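PDB 5VEO: ectonucleotide pyrophosphatase/phosphodiesterase family member 5 from Mus musculus, which probably hydrolyses phosphate-ester bonds of nucleotides outside the cell at a zinc-containing active site, and is held here as an inactive variant with AMP bound. Local coordinates for residues Y98-W103 against D129-D134; A58-Y63 against V77-F82; I109-Q114 against H133-T138. The protein carries 1 engineered substitution. One frame throughout, in Å; residues are numbered along the deposited sequence.

Overall arrangement
All three contacts lie in one alkaline phosphatase-like domain. Along the chain, interaction 2 (58-63 with 77-82) closes before the other two open, and interactions 1 and 3 then run from the region 98-114 onto one shared loop, 129-138, which leads into the edge strand 139-140 of the main sheet. Interaction 2 is the most central, with helix 58-67 starting at the AMP phosphate. The centres of interactions 1 and 2 are about 13 Å apart. Those of interactions 1 and 3 are about 11 Å apart. W103 packs on Y59 and Y63, joining 1 to 2, while I132 and F136 tie 1 to 3, so the pocket wall backs onto helix 109-115.

Interaction 1: residues Y98-W103 against D129-D134; sequences YDSKFW and DVKIHD
CG of Y98 (chi1 -67°) and CG of W103 (chi1 -60°) both stand anti to the carbonyl carbon, beside the backbone N, whereas D129 takes the crowded position, its CG between backbone N and carbonyl carbon (chi1 60°). Here two loops of the alkaline phosphatase-like domain meet, and the first contains an Asx turn, in which D99 OD1 accepts from K101 N. At the pocket end, the Y98 hydroxyl donates to D129: OH to OD2 is 2.6 Å, a short bond. The oxygen sits at the edge of the phenol ring, near its plane, but the carboxylate is turned almost perpendicular to that ring and is met from above its own plane. OD2 also accepts from the backbone N of Y143, so this one oxygen positions the tyrosine, whose OH makes a weak hydrogen bond to the adenine amino group of AMP, as well as the loop carrying Y143, another AMP ligand.

V130 CG1 rides over one face of the W103 indole in a CH-pi contact, 3.9 Å from the centroid of the five-membered ring. V130 CG2 touches Y98 CD1 at 3.6 Å and also lies over the same indole, toward its rim. I132 comes in further along, laying CG1 against W103 CB at 3.7 Å and bringing CD1 obliquely towards the indole. The indole NE1 is held elsewhere, by I97 O, which fixes the rotation of the ring.

Two polar links join the loops between these apolar contacts. One, between the backbones, is a water that donates to Y98 O and accepts from K131 N. The other is the S100 hydroxyl, anti to its carbonyl carbon, which donates from OG to K131 O at 2.7 Å, approaching from above the carbonyl plane.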
# COMPACT_ATOMS: atom_id res chain seq x y z
N TYR A 98 -11.19 6.92 -10.40
CA TYR A 98 -11.37 8.36 -10.24
C TYR A 98 -12.76 8.74 -9.78
O TYR A 98 -13.05 9.94 -9.67
CB TYR A 98 -10.99 9.09 -11.55
CG TYR A 98 -9.51 8.94 -11.79
CD1 TYR A 98 -8.60 9.76 -11.13
CD2 TYR A 98 -9.02 7.93 -12.59
CE1 TYR A 98 -7.23 9.58 -11.29
CE2 TYR A 98 -7.66 7.75 -12.77
CZ TYR A 98 -6.77 8.57 -12.11
OH TYR A 98 -5.43 8.36 -12.28
N ASP A 99 -13.62 7.77 -9.49
CA ASP A 99 -14.93 8.08 -8.91
C ASP A 99 -14.74 8.47 -7.45
O ASP A 99 -14.44 7.62 -6.60
CB ASP A 99 -15.88 6.90 -9.07
CG ASP A 99 -17.29 7.19 -8.54
OD1 ASP A 99 -17.47 8.16 -7.76
OD2 ASP A 99 -18.22 6.44 -8.90
N SER A 100 -14.91 9.76 -7.16
CA SER A 100 -14.64 10.32 -5.84
C SER A 100 -15.33 9.56 -4.72
O SER A 100 -14.81 9.49 -3.60
CB SER A 100 -15.07 11.78 -5.83
OG SER A 100 -14.42 12.50 -6.87
N LYS A 101 -16.52 9.02 -4.98
CA LYS A 101 -17.28 8.36 -3.92
C LYS A 101 -16.57 7.14 -3.36
O LYS A 101 -16.84 6.74 -2.22
CB LYS A 101 -18.66 7.99 -4.43
CG LYS A 101 -19.57 9.21 -4.64
CD LYS A 101 -20.90 9.04 -3.90
CE LYS A 101 -21.64 10.37 -3.65
NZ LYS A 101 -21.75 10.66 -2.18
N PHE A 102 -15.66 6.52 -4.12
CA PHE A 102 -14.92 5.40 -3.56
C PHE A 102 -13.93 5.83 -2.49
O PHE A 102 -13.50 4.98 -1.71
CB PHE A 102 -14.19 4.63 -4.67
CG PHE A 102 -15.07 3.61 -5.32
CD1 PHE A 102 -15.31 2.40 -4.69
CD2 PHE A 102 -15.69 3.87 -6.51
CE1 PHE A 102 -16.14 1.45 -5.27
CE2 PHE A 102 -16.53 2.94 -7.10
CZ PHE A 102 -16.76 1.74 -6.47
N TRP A 103 -13.57 7.11 -2.43
CA TRP A 103 -12.55 7.64 -1.54
C TRP A 103 -13.12 8.40 -0.34
O TRP A 103 -12.38 8.66 0.62
CB TRP A 103 -11.64 8.59 -2.34
CG TRP A 103 -10.95 7.90 -3.46
CD1 TRP A 103 -11.44 7.67 -4.72
CD2 TRP A 103 -9.65 7.31 -3.42
NE1 TRP A 103 -10.51 6.97 -5.47
CE2 TRP A 103 -9.41 6.73 -4.69
CE3 TRP A 103 -8.68 7.20 -2.43
CZ2 TRP A 103 -8.22 6.09 -4.99
CZ3 TRP A 103 -7.50 6.55 -2.73
CH2 TRP A 103 -7.28 6.00 -3.99
N ASP A 129 -4.19 12.02 -7.43
CA ASP A 129 -4.74 12.71 -8.59
C ASP A 129 -6.25 12.50 -8.70
O ASP A 129 -6.83 12.69 -9.78
CB ASP A 129 -4.01 12.29 -9.87
CG ASP A 129 -4.09 10.81 -10.18
OD1 ASP A 129 -4.15 10.00 -9.24
OD2 ASP A 129 -4.07 10.45 -11.39
N VAL A 130 -6.89 12.14 -7.59
CA VAL A 130 -8.33 11.93 -7.51
C VAL A 130 -8.94 13.09 -6.73
O VAL A 130 -8.39 13.50 -5.71
CB VAL A 130 -8.66 10.60 -6.81
CG1 VAL A 130 -10.18 10.40 -6.65
CG2 VAL A 130 -8.07 9.41 -7.56
N LYS A 131 -10.08 13.59 -7.19
CA LYS A 131 -10.76 14.63 -6.45
C LYS A 131 -11.46 14.00 -5.26
O LYS A 131 -12.28 13.09 -5.42
CB LYS A 131 -11.75 15.38 -7.34
CG LYS A 131 -12.41 16.51 -6.62
CD LYS A 131 -13.42 17.22 -7.53
CE LYS A 131 -12.77 18.36 -8.26
NZ LYS A 131 -13.75 19.19 -9.06
N ILE A 132 -11.12 14.44 -4.05
CA ILE A 132 -11.66 13.86 -2.83
C ILE A 132 -12.18 15.01 -1.97
O ILE A 132 -11.43 15.93 -1.64
CB ILE A 132 -10.60 13.04 -2.07
CG1 ILE A 132 -10.05 11.92 -2.97
CG2 ILE A 132 -11.19 12.45 -0.79
CD1 ILE A 132 -8.81 11.21 -2.38
N HIS A 133 -13.46 14.95 -1.61
CA HIS A 133 -14.12 16.05 -0.92
C HIS A 133 -13.84 17.38 -1.63
O HIS A 133 -13.52 18.40 -1.00
CB HIS A 133 -13.69 16.12 0.55
CG HIS A 133 -13.96 14.86 1.32
ND1 HIS A 133 -15.23 14.33 1.45
CD2 HIS A 133 -13.14 14.03 1.99
CE1 HIS A 133 -15.17 13.23 2.17
NE2 HIS A 133 -13.91 13.03 2.52
N ASP A 134 -13.95 17.36 -2.95
CA ASP A 134 -13.74 18.52 -3.82
C ASP A 134 -12.32 19.08 -3.77
O ASP A 134 -12.10 20.24 -4.13
CB ASP A 134 -14.74 19.65 -3.50
CG ASP A 134 -16.14 19.34 -3.98
OD1 ASP A 134 -16.31 18.37 -4.75
OD2 ASP A 134 -17.07 20.07 -3.60
O HOH W 1 -11.56 12.36 -9.46

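Interaction 2: residues A58-Y63 against V77-F82; sequences AYPNHY and VANDMF. Engineered in segment 58-63: A58 (natural residue Thr). With AMP (adenosine monophosphate), chain Q.
The phenol ring of Y59 and the side-chain amide of N79 stand at right angles, 89° apart, with OD1 approaching the ring obliquely. At the edge of that ring, near its plane, lies the adenine of AMP, and Y59 OH is 2.8 Å from N7. The H62 ring has A58 CA at its edge, in plane. In this alkaline phosphatase-like domain the first turn of helix 58-67 faces the phosphate, and A58 N, the first N-H of the helix, points to it, while Y59 N is taken by N79 OD1. A58 is an engineered substitution for Thr, which is probably the nucleophile, as in related family members; A58 CB lies 3.3 Å from AMP O1P. O1P takes two hydrogen bonds, from A58 N at 2.9 Å and from N79 ND2 at 2.8 Å.

N79 thus bridges ligand and helix, since its OD1 accepts from Y59 N (2.9 Å) in the carbonyl plane and this bond sets which end of the amide faces the phosphate. An alanine here would probably loosen the grip on O1P and leave Y59 N without the acceptor that steadies the helix start. P60 lays its ring against the turn entering strand 80-83, CG resting 3.6 Å from V77 C. H62 closes on the start of its own helix: A58 O accepts from H62 N and from its ring ND1, the latter at 2.8 Å.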
# COMPACT_ATOMS: atom_id res chain seq x y z
N ALA A 58 -1.89 -2.49 -3.00
CA ALA A 58 -1.50 -1.08 -3.04
C ALA A 58 -2.58 -0.12 -2.55
O ALA A 58 -2.30 0.78 -1.76
CB ALA A 58 -1.09 -0.70 -4.46
N TYR A 59 -3.80 -0.24 -3.07
CA TYR A 59 -4.70 0.88 -2.82
C TYR A 59 -5.18 0.88 -1.37
O TYR A 59 -5.18 1.94 -0.74
CB TYR A 59 -5.84 0.89 -3.87
CG TYR A 59 -5.38 1.79 -4.99
CD1 TYR A 59 -4.23 1.50 -5.71
CD2 TYR A 59 -6.02 2.99 -5.24
CE1 TYR A 59 -3.74 2.38 -6.67
CE2 TYR A 59 -5.55 3.85 -6.21
CZ TYR A 59 -4.42 3.54 -6.92
OH TYR A 59 -3.96 4.45 -7.85
N PRO A 60 -5.52 -0.27 -0.77
CA PRO A 60 -5.84 -0.22 0.67
C PRO A 60 -4.67 0.27 1.51
O PRO A 60 -4.87 1.05 2.45
CB PRO A 60 -6.21 -1.68 0.99
CG PRO A 60 -6.61 -2.26 -0.28
CD PRO A 60 -5.80 -1.59 -1.34
N ASN A 61 -3.45 -0.16 1.20
CA ASN A 61 -2.34 0.17 2.10
C ASN A 61 -1.85 1.59 1.96
O ASN A 61 -1.52 2.22 2.96
CB ASN A 61 -1.24 -0.86 1.94
CG ASN A 61 -1.51 -2.02 2.82
OD1 ASN A 61 -1.17 -1.98 4.01
ND2 ASN A 61 -2.23 -3.01 2.31
N HIS A 62 -1.84 2.15 0.74
CA HIS A 62 -1.44 3.54 0.62
C HIS A 62 -2.49 4.45 1.25
O HIS A 62 -2.15 5.46 1.88
CB HIS A 62 -1.19 3.92 -0.84
CG HIS A 62 0.08 3.38 -1.43
ND1 HIS A 62 0.13 2.18 -2.10
CD2 HIS A 62 1.34 3.89 -1.47
CE1 HIS A 62 1.37 1.97 -2.53
NE2 HIS A 62 2.12 2.99 -2.16
N TYR A 63 -3.78 4.10 1.13
CA TYR A 63 -4.78 4.98 1.76
C TYR A 63 -4.71 4.88 3.28
O TYR A 63 -4.93 5.89 3.97
CB TYR A 63 -6.18 4.67 1.24
CG TYR A 63 -7.14 5.88 1.24
CD1 TYR A 63 -6.70 7.15 0.84
CD2 TYR A 63 -8.48 5.73 1.58
CE1 TYR A 63 -7.57 8.22 0.81
CE2 TYR A 63 -9.36 6.82 1.54
CZ TYR A 63 -8.89 8.06 1.16
OH TYR A 63 -9.72 9.17 1.09
N VAL A 77 -11.09 -0.98 -0.03
CA VAL A 77 -10.88 -2.33 0.52
C VAL A 77 -10.07 -3.22 -0.42
O VAL A 77 -9.59 -4.27 0.02
CB VAL A 77 -12.20 -3.02 0.89
CG1 VAL A 77 -13.03 -2.14 1.82
CG2 VAL A 77 -13.03 -3.38 -0.33
N ALA A 78 -9.89 -2.83 -1.67
CA ALA A 78 -9.16 -3.63 -2.64
C ALA A 78 -8.80 -2.74 -3.83
O ALA A 78 -9.30 -1.62 -3.96
CB ALA A 78 -9.99 -4.84 -3.10
N ASN A 79 -7.95 -3.27 -4.72
CA ASN A 79 -7.66 -2.61 -5.98
C ASN A 79 -8.81 -2.75 -6.97
O ASN A 79 -8.88 -1.99 -7.92
CB ASN A 79 -6.42 -3.18 -6.65
CG ASN A 79 -5.15 -2.96 -5.85
OD1 ASN A 79 -5.06 -2.11 -4.95
ND2 ASN A 79 -4.14 -3.71 -6.22
N ASP A 80 -9.65 -3.76 -6.77
CA ASP A 80 -10.83 -4.02 -7.59
C ASP A 80 -12.00 -4.22 -6.65
O ASP A 80 -11.95 -5.11 -5.79
CB ASP A 80 -10.64 -5.24 -8.48
CG ASP A 80 -9.63 -5.00 -9.57
OD1 ASP A 80 -8.44 -5.30 -9.34
OD2 ASP A 80 -10.00 -4.48 -10.63
N MET A 81 -13.02 -3.38 -6.78
CA MET A 81 -14.14 -3.35 -5.86
C MET A 81 -15.44 -3.20 -6.62
O MET A 81 -15.49 -2.71 -7.75
CB MET A 81 -14.07 -2.18 -4.89
CG MET A 81 -12.89 -2.16 -3.97
SD MET A 81 -12.97 -0.72 -2.89
CE MET A 81 -12.23 0.55 -3.91
N PHE A 82 -16.52 -3.57 -5.94
CA PHE A 82 -17.87 -3.29 -6.40
C PHE A 82 -18.65 -2.77 -5.21
O PHE A 82 -18.71 -3.44 -4.16
CB PHE A 82 -18.54 -4.52 -6.99
CG PHE A 82 -20.01 -4.31 -7.31
CD1 PHE A 82 -20.38 -3.38 -8.27
CD2 PHE A 82 -20.99 -5.00 -6.64
CE1 PHE A 82 -21.74 -3.17 -8.58
CE2 PHE A 82 -22.35 -4.77 -6.93
CZ PHE A 82 -22.70 -3.87 -7.90
P AMP Q . -0.24 -3.51 -6.37
O1P AMP Q . -1.46 -3.80 -5.54
O2P AMP Q . 0.17 -4.72 -7.22
O3P AMP Q . 0.94 -3.01 -5.54
O5' AMP Q . -0.59 -2.33 -7.39
C5' AMP Q . 0.47 -1.52 -7.90
C4' AMP Q . 0.27 -1.08 -9.33
O4' AMP Q . -0.71 -0.04 -9.34
C3' AMP Q . 1.52 -0.47 -9.96
O3' AMP Q . 2.08 -1.35 -10.91
C2' AMP Q . 1.03 0.81 -10.65
O2' AMP Q . 1.39 0.94 -11.99
C1' AMP Q . -0.48 0.74 -10.48
N9 AMP Q . -1.09 2.03 -10.28
C8 AMP Q . -0.91 2.88 -9.25
N7 AMP Q . -1.68 3.98 -9.42
C5 AMP Q . -2.36 3.80 -10.59
C6 AMP Q . -3.35 4.56 -11.38
N6 AMP Q . -3.78 5.75 -10.94
N1 AMP Q . -3.80 4.02 -12.52
C2 AMP Q . -3.39 2.82 -12.98
N3 AMP Q . -2.50 2.07 -12.33
C4 AMP Q . -1.96 2.52 -11.15

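Interaction 3: residues I109-Q114 against H133-T138; sequences IWITNQ and HDSFPT
Q114 does the polar work with both ends of its amide. Q114 NE2 donates to F136 O at 2.9 Å, in the plane of both groups, reaching a lone pair of the carbonyl in a fairly straight bond (162° at the hydrogen). Q114 OE1 accepts from T138 N at 3.0 Å, but here the donor stands well above the amide plane, 55° out of it. One side chain therefore grips the backbone just before and just after P137, spanning the proline. CG of Q114 is anti to the carbonyl carbon and the chain beyond it is extended, which lets the amide reach across.

A turn earlier on the helix, W110 presents a face of its indole to that same proline. P137 CG sits over the five-membered ring of W110, 3.7 Å from its centroid, as a close CH-pi contact. The two side chains run side by side and point the same way, W110 having CG in the crowded position between backbone N and carbonyl carbon (chi1 52°). At the indole edge, in plane, a water accepts from W110 NE1 at 2.8 Å and donates to S135 O, so the buried N-H is satisfied through the loop backbone. I111 adds an apolar touch, CD1 against S135 CB at 3.9 Å.

A second shell fixes these groups. Q114 OE1 accepts from S120 OG as well as from T138 N, and T138 OG1 bonds to S120 N, so S120, at the start of strand 120-123, orients both partners. F136, whose CB points away from the helix, stacks its ring on Y140. Helix 109-115 is thereby tied to the loop between strands 120-123 and 139-140, at the edge of the alkaline phosphatase-like alpha/beta domain's main sheet, while I109 leans on helices 58-67 and 359-366 and on strand 168-173.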
# COMPACT_ATOMS: atom_id res chain seq x y z
N ILE A 109 -4.54 12.85 4.45
CA ILE A 109 -3.84 13.86 5.23
C ILE A 109 -3.52 15.12 4.43
O ILE A 109 -3.39 16.20 5.00
CB ILE A 109 -2.57 13.24 5.85
CG1 ILE A 109 -2.02 14.19 6.92
CG2 ILE A 109 -1.53 12.91 4.78
CD1 ILE A 109 -0.85 13.63 7.68
N TRP A 110 -3.36 15.03 3.11
CA TRP A 110 -3.06 16.27 2.38
C TRP A 110 -4.20 17.28 2.48
O TRP A 110 -3.95 18.50 2.51
CB TRP A 110 -2.69 15.98 0.93
CG TRP A 110 -3.61 15.15 0.11
CD1 TRP A 110 -4.72 15.57 -0.58
CD2 TRP A 110 -3.46 13.76 -0.20
NE1 TRP A 110 -5.28 14.53 -1.28
CE2 TRP A 110 -4.53 13.40 -1.05
CE3 TRP A 110 -2.54 12.78 0.16
CZ2 TRP A 110 -4.69 12.11 -1.55
CZ3 TRP A 110 -2.71 11.49 -0.32
CH2 TRP A 110 -3.77 11.17 -1.16
N ILE A 111 -5.44 16.82 2.57
CA ILE A 111 -6.57 17.74 2.73
C ILE A 111 -6.52 18.40 4.10
O ILE A 111 -6.67 19.61 4.23
CB ILE A 111 -7.90 17.01 2.50
CG1 ILE A 111 -7.95 16.56 1.04
CG2 ILE A 111 -9.10 17.90 2.85
CD1 ILE A 111 -9.22 15.85 0.66
N THR A 112 -6.27 17.60 5.15
CA THR A 112 -6.15 18.15 6.50
C THR A 112 -5.01 19.15 6.58
O THR A 112 -5.16 20.24 7.16
CB THR A 112 -5.96 17.00 7.49
OG1 THR A 112 -7.09 16.13 7.42
CG2 THR A 112 -5.80 17.50 8.92
N ASN A 113 -3.88 18.82 5.97
CA ASN A 113 -2.73 19.72 5.92
C ASN A 113 -3.10 21.05 5.26
O ASN A 113 -2.68 22.12 5.73
CB ASN A 113 -1.62 19.03 5.14
CG ASN A 113 -0.31 19.75 5.20
OD1 ASN A 113 0.18 20.12 6.28
ND2 ASN A 113 0.31 19.92 4.05
N GLN A 114 -3.84 20.98 4.16
CA GLN A 114 -4.19 22.19 3.42
C GLN A 114 -5.27 23.00 4.14
O GLN A 114 -5.25 24.24 4.08
CB GLN A 114 -4.59 21.79 2.01
CG GLN A 114 -3.33 21.37 1.23
CD GLN A 114 -3.55 20.41 0.07
OE1 GLN A 114 -2.63 19.67 -0.32
NE2 GLN A 114 -4.74 20.46 -0.53
N HIS A 133 -13.46 14.95 -1.61
CA HIS A 133 -14.12 16.05 -0.92
C HIS A 133 -13.84 17.38 -1.63
O HIS A 133 -13.52 18.40 -1.00
CB HIS A 133 -13.69 16.12 0.55
CG HIS A 133 -13.96 14.86 1.32
ND1 HIS A 133 -15.23 14.33 1.45
CD2 HIS A 133 -13.14 14.03 1.99
CE1 HIS A 133 -15.17 13.23 2.17
NE2 HIS A 133 -13.91 13.03 2.52
N ASP A 134 -13.95 17.36 -2.95
CA ASP A 134 -13.74 18.52 -3.82
C ASP A 134 -12.32 19.08 -3.77
O ASP A 134 -12.10 20.24 -4.13
CB ASP A 134 -14.74 19.65 -3.50
CG ASP A 134 -16.14 19.34 -3.98
OD1 ASP A 134 -16.31 18.37 -4.75
OD2 ASP A 134 -17.07 20.07 -3.60
N SER A 135 -11.33 18.28 -3.37
CA SER A 135 -9.98 18.79 -3.16
C SER A 135 -8.95 17.84 -3.75
O SER A 135 -9.17 16.63 -3.83
CB SER A 135 -9.63 18.95 -1.68
OG SER A 135 -10.50 19.83 -1.01
N PHE A 136 -7.84 18.43 -4.16
CA PHE A 136 -6.62 17.76 -4.59
C PHE A 136 -5.49 18.22 -3.69
O PHE A 136 -5.60 19.24 -3.00
CB PHE A 136 -6.26 18.12 -6.04
CG PHE A 136 -7.21 17.61 -7.08
CD1 PHE A 136 -7.06 16.34 -7.62
CD2 PHE A 136 -8.22 18.42 -7.55
CE1 PHE A 136 -7.93 15.88 -8.60
CE2 PHE A 136 -9.09 17.97 -8.53
CZ PHE A 136 -8.95 16.70 -9.05
N PRO A 137 -4.36 17.50 -3.68
CA PRO A 137 -3.12 18.11 -3.18
C PRO A 137 -2.85 19.42 -3.91
O PRO A 137 -3.18 19.58 -5.08
CB PRO A 137 -2.05 17.05 -3.50
CG PRO A 137 -2.82 15.77 -3.71
CD PRO A 137 -4.09 16.23 -4.37
N THR A 138 -2.23 20.36 -3.19
CA THR A 138 -1.90 21.66 -3.79
C THR A 138 -1.19 21.50 -5.12
O THR A 138 -1.51 22.20 -6.10
CB THR A 138 -1.01 22.46 -2.84
OG1 THR A 138 -1.59 22.43 -1.54
CG2 THR A 138 -0.84 23.91 -3.35
O HOH W 2 -7.32 14.51 -3.25